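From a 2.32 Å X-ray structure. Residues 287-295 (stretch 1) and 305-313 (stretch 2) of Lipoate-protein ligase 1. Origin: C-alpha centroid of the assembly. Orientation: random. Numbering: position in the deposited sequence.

Stretch 1, residues 287-295: TFGKLELFF
Stretch 2, residues 305-313: GNIFSDCLD

Strands 289-295 and 305-309 run antiparallel, their N-to-C directions 167° apart and their axes approaching to 4.6 Å. Leu 291 to Phe 294, Ile 307 and Phe 308 are extended, with phi/psi near -120/130.

Stretch 2 enters at Gly 305 (-168/-176), paired with Phe 295 at a CA-CA distance of 4.0 Å. This close approach and the absence of a side chain fit each other; an ideal CB on Gly 305 would lie 3.6 Å from Phe 295 CB. Asn 306 forms a hydrogen-bonded pair with Phe 294 (CA-CA 5.3 Å): Phe 294 N donates to Asn 306 O at 2.9 Å, and Asn 306 N to Phe 294 O at 2.9 Å, though the latter oxygen is less surely placed. With chi1 t, Asn 306 OD1 accepts a weak hydrogen bond from Ile 307 N at 2.7 Å.

Ile 307 (chi1 m, chi2 t) faces Leu 293 in a non-hydrogen-bonded pair, CA-CA 4.7 Å. Ile 307 CG1 lies 3.8 Å from Leu 293 CD1, while Ile 307 CG2 lies 3.6 Å from Leu 291 CD2 and 4.0 Å from Leu 293 CD1. Phe 308 shares the opposite face with Glu 292, Phe 294 and Asn 306. Its N donates to Glu 292 O at 2.9 Å, while Glu 292 N donates to Phe 308 O at 2.9 Å. Both phenylalanines adopt chi1 m; their rings meet obliquely, planes at 54°, with Phe 294 CE2 3.5 Å from Phe 308 CD1.

Ser 309 pairs with Leu 291 (CA-CA 4.6 Å). Its small t side chain places OG 2.6 Å from Lys 290 O, to which it donates. The same carbonyl accepts from Asp 310 N at 3.1 Å, extending the bonding as Asp 310 (-113/17) leaves the extended path. Opposite, Gly 289 (126/172) has backbone angles that call for glycine.

Cys 311 (chi1 t) sets SG 4.2 Å from Phe 288 CD1, and SG accepts from Asp 313 N at 3.3 Å. A water bridges the two stretches, donating to Phe 288 O at 3.0 Å and accepting from Leu 312 N at 2.7 Å. Asp 313 then caps the following helix.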

# COMPACT_ATOMS: atom_id res chain seq x y z
N THR A 287 4.27 18.40 -3.74
CA THR A 287 5.36 17.62 -3.16
C THR A 287 4.86 16.24 -2.73
O THR A 287 5.59 15.25 -2.86
CB THR A 287 5.96 18.36 -1.96
OG1 THR A 287 4.92 18.81 -1.09
CG2 THR A 287 6.80 19.54 -2.42
N PHE A 288 3.63 16.16 -2.22
CA PHE A 288 3.05 14.90 -1.79
C PHE A 288 2.36 14.15 -2.91
O PHE A 288 1.67 13.16 -2.65
CB PHE A 288 2.05 15.14 -0.65
CG PHE A 288 1.13 16.31 -0.87
CD1 PHE A 288 0.08 16.24 -1.77
CD2 PHE A 288 1.32 17.49 -0.17
CE1 PHE A 288 -0.76 17.32 -1.97
CE2 PHE A 288 0.48 18.57 -0.36
CZ PHE A 288 -0.56 18.49 -1.26
N GLY A 289 2.52 14.59 -4.16
CA GLY A 289 1.99 13.88 -5.30
C GLY A 289 1.12 14.77 -6.17
O GLY A 289 0.80 15.91 -5.83
N LYS A 290 0.75 14.21 -7.32
CA LYS A 290 -0.09 14.92 -8.27
C LYS A 290 -1.56 14.85 -7.85
O LYS A 290 -1.99 13.91 -7.17
CB LYS A 290 0.08 14.33 -9.67
N LEU A 291 -2.32 15.85 -8.28
CA LEU A 291 -3.74 15.93 -7.99
C LEU A 291 -4.47 16.35 -9.26
O LEU A 291 -4.05 17.29 -9.94
CB LEU A 291 -4.03 16.93 -6.86
CG LEU A 291 -4.19 16.33 -5.46
CD1 LEU A 291 -4.07 17.40 -4.39
CD2 LEU A 291 -5.53 15.61 -5.34
N GLU A 292 -5.56 15.65 -9.56
CA GLU A 292 -6.39 15.90 -10.73
C GLU A 292 -7.85 15.86 -10.30
O GLU A 292 -8.33 14.83 -9.81
CB GLU A 292 -6.14 14.87 -11.83
CG GLU A 292 -4.87 15.07 -12.61
CD GLU A 292 -4.76 14.14 -13.80
OE1 GLU A 292 -5.53 13.16 -13.86
OE2 GLU A 292 -3.91 14.39 -14.68
N LEU A 293 -8.55 16.98 -10.49
CA LEU A 293 -9.97 17.09 -10.16
C LEU A 293 -10.78 17.20 -11.44
O LEU A 293 -10.49 18.04 -12.30
CB LEU A 293 -10.23 18.31 -9.28
CG LEU A 293 -10.29 18.06 -7.78
CD1 LEU A 293 -8.91 17.67 -7.25
CD2 LEU A 293 -10.83 19.28 -7.05
N PHE A 294 -11.79 16.34 -11.57
CA PHE A 294 -12.78 16.43 -12.63
C PHE A 294 -14.13 16.77 -12.00
O PHE A 294 -14.50 16.19 -10.97
CB PHE A 294 -12.89 15.11 -13.40
CG PHE A 294 -11.60 14.66 -14.02
CD1 PHE A 294 -11.38 14.80 -15.38
CD2 PHE A 294 -10.60 14.10 -13.24
CE1 PHE A 294 -10.19 14.38 -15.95
CE2 PHE A 294 -9.41 13.69 -13.80
CZ PHE A 294 -9.20 13.83 -15.16
N PHE A 295 -14.85 17.72 -12.59
CA PHE A 295 -16.10 18.15 -11.97
C PHE A 295 -17.04 18.74 -13.02
O PHE A 295 -16.61 19.20 -14.08
CB PHE A 295 -15.85 19.16 -10.85
CG PHE A 295 -15.19 20.43 -11.31
CD1 PHE A 295 -13.81 20.55 -11.30
CD2 PHE A 295 -15.95 21.50 -11.74
CE1 PHE A 295 -13.20 21.72 -11.72
CE2 PHE A 295 -15.35 22.68 -12.16
CZ PHE A 295 -13.97 22.79 -12.15
N GLY A 305 -18.15 14.79 -9.45
CA GLY A 305 -16.73 14.94 -9.69
C GLY A 305 -15.98 13.68 -9.31
O GLY A 305 -16.58 12.67 -8.91
N ASN A 306 -14.66 13.76 -9.43
CA ASN A 306 -13.79 12.64 -9.09
C ASN A 306 -12.36 13.16 -9.03
O ASN A 306 -12.00 14.11 -9.73
CB ASN A 306 -13.91 11.51 -10.12
CG ASN A 306 -13.21 10.24 -9.67
OD1 ASN A 306 -12.74 10.14 -8.54
ND2 ASN A 306 -13.14 9.26 -10.56
N ILE A 307 -11.55 12.52 -8.19
CA ILE A 307 -10.16 12.93 -7.97
C ILE A 307 -9.25 11.75 -8.28
O ILE A 307 -9.44 10.66 -7.73
CB ILE A 307 -9.94 13.43 -6.53
CG1 ILE A 307 -10.87 14.60 -6.22
CG2 ILE A 307 -8.47 13.84 -6.33
CD1 ILE A 307 -10.77 15.14 -4.80
N PHE A 308 -8.28 11.98 -9.15
CA PHE A 308 -7.17 11.06 -9.35
C PHE A 308 -5.91 11.68 -8.77
O PHE A 308 -5.75 12.90 -8.77
CB PHE A 308 -6.96 10.74 -10.83
CG PHE A 308 -8.18 10.19 -11.52
CD1 PHE A 308 -8.41 10.45 -12.86
CD2 PHE A 308 -9.09 9.41 -10.82
CE1 PHE A 308 -9.53 9.94 -13.49
CE2 PHE A 308 -10.20 8.90 -11.45
CZ PHE A 308 -10.43 9.16 -12.78
N SER A 309 -5.01 10.84 -8.25
CA SER A 309 -3.87 11.38 -7.53
C SER A 309 -2.76 10.34 -7.45
O SER A 309 -2.94 9.16 -7.76
CB SER A 309 -4.27 11.84 -6.13
OG SER A 309 -3.16 12.38 -5.43
N ASP A 310 -1.59 10.82 -7.00
CA ASP A 310 -0.40 10.01 -6.77
C ASP A 310 -0.05 9.96 -5.28
O ASP A 310 1.07 9.58 -4.92
CB ASP A 310 0.76 10.59 -7.57
CG ASP A 310 1.85 9.57 -7.86
OD1 ASP A 310 1.51 8.43 -8.23
OD2 ASP A 310 3.04 9.93 -7.74
N CYS A 311 -1.00 10.31 -4.42
CA CYS A 311 -0.72 10.63 -3.03
C CYS A 311 -0.80 9.40 -2.13
O CYS A 311 -1.50 8.43 -2.44
CB CYS A 311 -1.71 11.69 -2.53
SG CYS A 311 -1.36 12.38 -0.90
N LEU A 312 -0.08 9.46 -1.01
CA LEU A 312 -0.14 8.42 0.01
C LEU A 312 -1.27 8.63 1.00
O LEU A 312 -1.75 7.66 1.60
CB LEU A 312 1.18 8.35 0.78
CG LEU A 312 2.42 7.87 0.02
CD1 LEU A 312 3.65 8.08 0.88
CD2 LEU A 312 2.29 6.41 -0.37
N ASP A 313 -1.71 9.88 1.18
CA ASP A 313 -2.74 10.20 2.17
C ASP A 313 -4.11 10.01 1.53
O ASP A 313 -4.77 10.95 1.07
CB ASP A 313 -2.55 11.62 2.69
CG ASP A 313 -3.21 11.84 4.04
OD1 ASP A 313 -4.34 11.34 4.24
OD2 ASP A 313 -2.60 12.51 4.90
O HOH W 1 1.56 11.44 -0.16